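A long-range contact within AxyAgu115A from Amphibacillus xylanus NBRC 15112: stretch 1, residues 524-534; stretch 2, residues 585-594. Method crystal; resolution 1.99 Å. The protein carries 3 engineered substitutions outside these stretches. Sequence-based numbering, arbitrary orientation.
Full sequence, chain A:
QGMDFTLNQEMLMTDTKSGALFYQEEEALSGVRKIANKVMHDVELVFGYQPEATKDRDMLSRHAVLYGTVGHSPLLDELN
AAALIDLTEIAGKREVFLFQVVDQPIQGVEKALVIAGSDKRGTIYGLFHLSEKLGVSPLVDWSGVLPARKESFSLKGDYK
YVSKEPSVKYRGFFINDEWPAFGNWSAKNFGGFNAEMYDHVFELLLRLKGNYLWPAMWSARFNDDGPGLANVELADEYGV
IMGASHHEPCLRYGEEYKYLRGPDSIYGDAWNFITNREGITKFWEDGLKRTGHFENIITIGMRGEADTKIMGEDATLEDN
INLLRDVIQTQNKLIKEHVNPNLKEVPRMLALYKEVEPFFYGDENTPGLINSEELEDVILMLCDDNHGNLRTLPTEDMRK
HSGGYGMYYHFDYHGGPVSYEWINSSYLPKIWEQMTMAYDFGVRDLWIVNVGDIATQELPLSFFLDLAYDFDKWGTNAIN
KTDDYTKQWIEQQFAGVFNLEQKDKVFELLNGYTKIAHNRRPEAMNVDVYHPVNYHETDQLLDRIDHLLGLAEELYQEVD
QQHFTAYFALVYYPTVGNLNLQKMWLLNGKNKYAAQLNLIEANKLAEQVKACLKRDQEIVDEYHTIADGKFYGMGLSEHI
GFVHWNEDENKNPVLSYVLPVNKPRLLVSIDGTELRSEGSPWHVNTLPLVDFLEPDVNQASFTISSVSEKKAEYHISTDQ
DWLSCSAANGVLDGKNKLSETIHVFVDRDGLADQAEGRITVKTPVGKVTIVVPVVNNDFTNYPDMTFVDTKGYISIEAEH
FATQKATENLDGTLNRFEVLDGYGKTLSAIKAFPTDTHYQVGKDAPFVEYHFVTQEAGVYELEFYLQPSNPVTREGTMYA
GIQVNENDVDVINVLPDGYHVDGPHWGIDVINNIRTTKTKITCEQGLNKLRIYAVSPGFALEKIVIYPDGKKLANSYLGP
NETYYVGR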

# COMPACT_ATOMS: atom_id res chain seq x y z
N ALA A 524 15.58 11.19 -4.22
CA ALA A 524 14.91 10.70 -3.02
C ALA A 524 13.45 11.17 -2.91
O ALA A 524 12.77 10.80 -1.97
CB ALA A 524 15.67 11.18 -1.77
N MET A 525 13.02 12.09 -3.76
CA MET A 525 11.63 12.54 -3.70
C MET A 525 10.73 11.43 -4.23
O MET A 525 11.11 10.65 -5.10
CB MET A 525 11.49 13.84 -4.48
CG MET A 525 10.13 14.61 -4.34
SD MET A 525 9.38 14.72 -2.70
CE MET A 525 7.81 15.44 -3.16
N ASN A 526 9.56 11.26 -3.61
CA ASN A 526 8.72 10.15 -3.98
C ASN A 526 7.32 10.40 -3.44
O ASN A 526 7.03 11.45 -2.87
CB ASN A 526 9.25 8.82 -3.44
CG ASN A 526 8.92 7.65 -4.36
OD1 ASN A 526 7.74 7.32 -4.59
ND2 ASN A 526 9.96 7.05 -4.96
N VAL A 527 6.45 9.42 -3.63
CA VAL A 527 5.08 9.60 -3.19
C VAL A 527 4.99 9.43 -1.68
O VAL A 527 5.72 8.64 -1.07
CB VAL A 527 4.19 8.59 -3.95
CG1 VAL A 527 4.47 7.19 -3.46
CG2 VAL A 527 2.75 8.96 -3.76
N ASP A 528 4.15 10.26 -1.03
CA ASP A 528 3.91 10.16 0.40
C ASP A 528 5.13 10.54 1.25
O ASP A 528 5.18 10.22 2.43
CB ASP A 528 3.43 8.75 0.79
CG ASP A 528 2.05 8.41 0.18
OD1 ASP A 528 1.24 9.34 -0.01
OD2 ASP A 528 1.80 7.22 -0.10
N VAL A 529 6.12 11.22 0.69
CA VAL A 529 7.09 11.89 1.56
C VAL A 529 6.38 13.02 2.30
O VAL A 529 6.34 13.05 3.53
CB VAL A 529 8.28 12.39 0.73
CG1 VAL A 529 9.19 13.30 1.56
CG2 VAL A 529 9.06 11.12 0.15
N TYR A 530 5.77 13.92 1.55
CA TYR A 530 4.83 14.89 2.11
C TYR A 530 3.45 14.23 2.24
O TYR A 530 3.06 13.40 1.42
CB TYR A 530 4.70 16.10 1.19
CG TYR A 530 5.93 16.96 1.12
CD1 TYR A 530 7.03 16.58 0.34
CD2 TYR A 530 6.00 18.18 1.84
CE1 TYR A 530 8.18 17.35 0.29
CE2 TYR A 530 7.13 18.98 1.78
CZ TYR A 530 8.21 18.56 1.00
OH TYR A 530 9.35 19.32 0.92
N HIS A 531 2.72 14.59 3.29
CA HIS A 531 1.43 13.95 3.45
C HIS A 531 0.46 14.53 2.42
O HIS A 531 0.47 15.73 2.16
CB HIS A 531 0.88 14.16 4.86
CG HIS A 531 -0.21 13.20 5.20
ND1 HIS A 531 -1.52 13.44 4.88
CD2 HIS A 531 -0.17 11.96 5.74
CE1 HIS A 531 -2.26 12.40 5.24
NE2 HIS A 531 -1.47 11.49 5.77
N PRO A 532 -0.39 13.70 1.81
CA PRO A 532 -1.30 14.21 0.78
C PRO A 532 -2.27 15.28 1.28
O PRO A 532 -2.65 16.15 0.49
CB PRO A 532 -2.07 12.95 0.33
CG PRO A 532 -1.30 11.85 0.79
CD PRO A 532 -0.53 12.27 2.02
N VAL A 533 -2.69 15.26 2.56
CA VAL A 533 -3.67 16.23 3.05
C VAL A 533 -3.27 16.98 4.34
O VAL A 533 -3.63 18.15 4.51
CB VAL A 533 -5.07 15.59 3.26
CG1 VAL A 533 -5.70 15.10 1.95
CG2 VAL A 533 -5.06 14.45 4.31
N ASN A 534 -2.54 16.34 5.27
CA ASN A 534 -2.42 16.90 6.62
C ASN A 534 -1.68 18.23 6.62
O ASN A 534 -0.66 18.38 5.93
CB ASN A 534 -1.67 15.92 7.53
CG ASN A 534 -2.50 14.73 7.92
OD1 ASN A 534 -3.75 14.80 7.95
ND2 ASN A 534 -1.84 13.65 8.26
N TRP A 585 5.55 14.31 -8.05
CA TRP A 585 5.37 13.39 -6.93
C TRP A 585 4.28 13.85 -5.97
O TRP A 585 3.60 13.02 -5.37
CB TRP A 585 6.69 13.23 -6.18
CG TRP A 585 7.68 12.35 -6.93
CD1 TRP A 585 8.89 12.72 -7.42
CD2 TRP A 585 7.52 10.96 -7.21
NE1 TRP A 585 9.52 11.64 -8.00
CE2 TRP A 585 8.70 10.54 -7.89
CE3 TRP A 585 6.50 10.02 -6.95
CZ2 TRP A 585 8.89 9.22 -8.32
CZ3 TRP A 585 6.68 8.71 -7.38
CH2 TRP A 585 7.89 8.32 -8.06
N LEU A 586 4.19 15.16 -5.72
CA LEU A 586 3.15 15.69 -4.86
C LEU A 586 1.77 15.43 -5.46
O LEU A 586 0.85 15.03 -4.74
CB LEU A 586 3.37 17.19 -4.64
CG LEU A 586 4.62 17.52 -3.83
CD1 LEU A 586 4.86 19.02 -3.93
CD2 LEU A 586 4.44 17.12 -2.42
N LEU A 587 1.60 15.66 -6.78
CA LEU A 587 0.35 15.28 -7.45
C LEU A 587 0.09 13.79 -7.39
O LEU A 587 -1.07 13.35 -7.32
CB LEU A 587 0.38 15.76 -8.92
CG LEU A 587 0.35 17.27 -9.11
CD1 LEU A 587 0.67 17.57 -10.55
CD2 LEU A 587 -1.09 17.91 -8.76
N ASN A 588 1.14 12.97 -7.53
CA ASN A 588 0.96 11.53 -7.42
C ASN A 588 0.43 11.15 -6.03
O ASN A 588 -0.39 10.23 -5.90
CB ASN A 588 2.31 10.82 -7.73
CG ASN A 588 2.22 9.30 -7.79
OD1 ASN A 588 3.21 8.61 -7.53
ND2 ASN A 588 1.06 8.76 -8.18
N GLY A 589 0.92 11.83 -4.99
CA GLY A 589 0.37 11.61 -3.66
C GLY A 589 -1.11 11.95 -3.57
O GLY A 589 -1.89 11.20 -2.99
N LYS A 590 -1.53 13.08 -4.15
CA LYS A 590 -2.97 13.40 -4.16
C LYS A 590 -3.75 12.38 -4.98
O LYS A 590 -4.85 11.97 -4.57
CB LYS A 590 -3.19 14.80 -4.71
CG LYS A 590 -2.61 15.92 -3.82
CD LYS A 590 -2.81 17.29 -4.50
CE LYS A 590 -4.25 17.51 -4.75
NZ LYS A 590 -4.60 18.82 -4.21
N ASN A 591 -3.18 11.94 -6.12
CA ASN A 591 -3.83 10.96 -6.99
C ASN A 591 -4.09 9.66 -6.25
O ASN A 591 -5.21 9.13 -6.25
CB ASN A 591 -2.95 10.71 -8.23
CG ASN A 591 -3.29 9.40 -8.94
OD1 ASN A 591 -2.48 8.46 -8.96
ND2 ASN A 591 -4.50 9.32 -9.52
N LYS A 592 -3.05 9.13 -5.62
CA LYS A 592 -3.17 7.89 -4.88
C LYS A 592 -4.18 8.00 -3.74
O LYS A 592 -4.94 7.08 -3.49
CB LYS A 592 -1.79 7.52 -4.33
CG LYS A 592 -1.71 6.24 -3.51
CD LYS A 592 -0.23 6.00 -3.13
CE LYS A 592 -0.03 4.80 -2.21
NZ LYS A 592 0.11 5.21 -0.79
N TYR A 593 -4.14 9.11 -3.00
CA TYR A 593 -5.03 9.28 -1.84
C TYR A 593 -6.49 9.38 -2.29
O TYR A 593 -7.39 8.79 -1.67
CB TYR A 593 -4.60 10.53 -1.06
CG TYR A 593 -5.48 10.89 0.12
CD1 TYR A 593 -5.21 10.42 1.40
CD2 TYR A 593 -6.60 11.70 -0.05
CE1 TYR A 593 -6.01 10.78 2.50
CE2 TYR A 593 -7.43 12.05 1.03
CZ TYR A 593 -7.12 11.57 2.31
OH TYR A 593 -7.93 11.91 3.37
N ALA A 594 -6.75 10.17 -3.34
CA ALA A 594 -8.11 10.28 -3.84
C ALA A 594 -8.60 8.96 -4.41
O ALA A 594 -9.79 8.60 -4.28
CB ALA A 594 -8.17 11.36 -4.92
O HOH W 1 12.43 11.10 -7.58
O HOH W 2 -1.06 9.06 -1.16

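Stretch 2 is one unbroken helix, its 585-594 backbone bonded i to i+4, and stretch 1 is an irregular chain laid along it; together they bury 682 Å². Trp585, m at chi1, points toward stretch 1 and is the most heavily covered residue. Asn526 CA lies 3.8 Å from the centroid of the Trp585 five-membered ring, 23° off the normal, a CH-pi contact over the face. Met525 O and Trp585 NE1 are 3.5 Å apart at a poor angle; a water links them instead, donating to Met525 O (2.8 Å) and accepting a weak bond from Trp585 NE1 (3.0 Å). The next residue, buried Leu586, offers apolar carbons to buried Met525 and Tyr530: Leu586 CD2 is 3.8 Å from both Met525 CE and Tyr530 CB. At Gly589 the backbones come close: Gly589 CA is 5.1 Å from Val527 CA and 3.6 Å from Val527 CG2, and an ideal CB would still fit. A second water donates to Gly589 O (2.9 Å) and Asp528 OD1 (2.6 Å). Lys592, its long aliphatic chain extended through three t angles, carries its charge to the type II turn of Asn526-Val529, where Lys592 NZ forms a salt bridge with Asp528 OD2 at 2.7 Å. Finally, Tyr593 CB packs 3.8 Å from Pro532 CB, while the flat Tyr593 ring gives Val533 CG1 a face, 4.0 Å from its centroid.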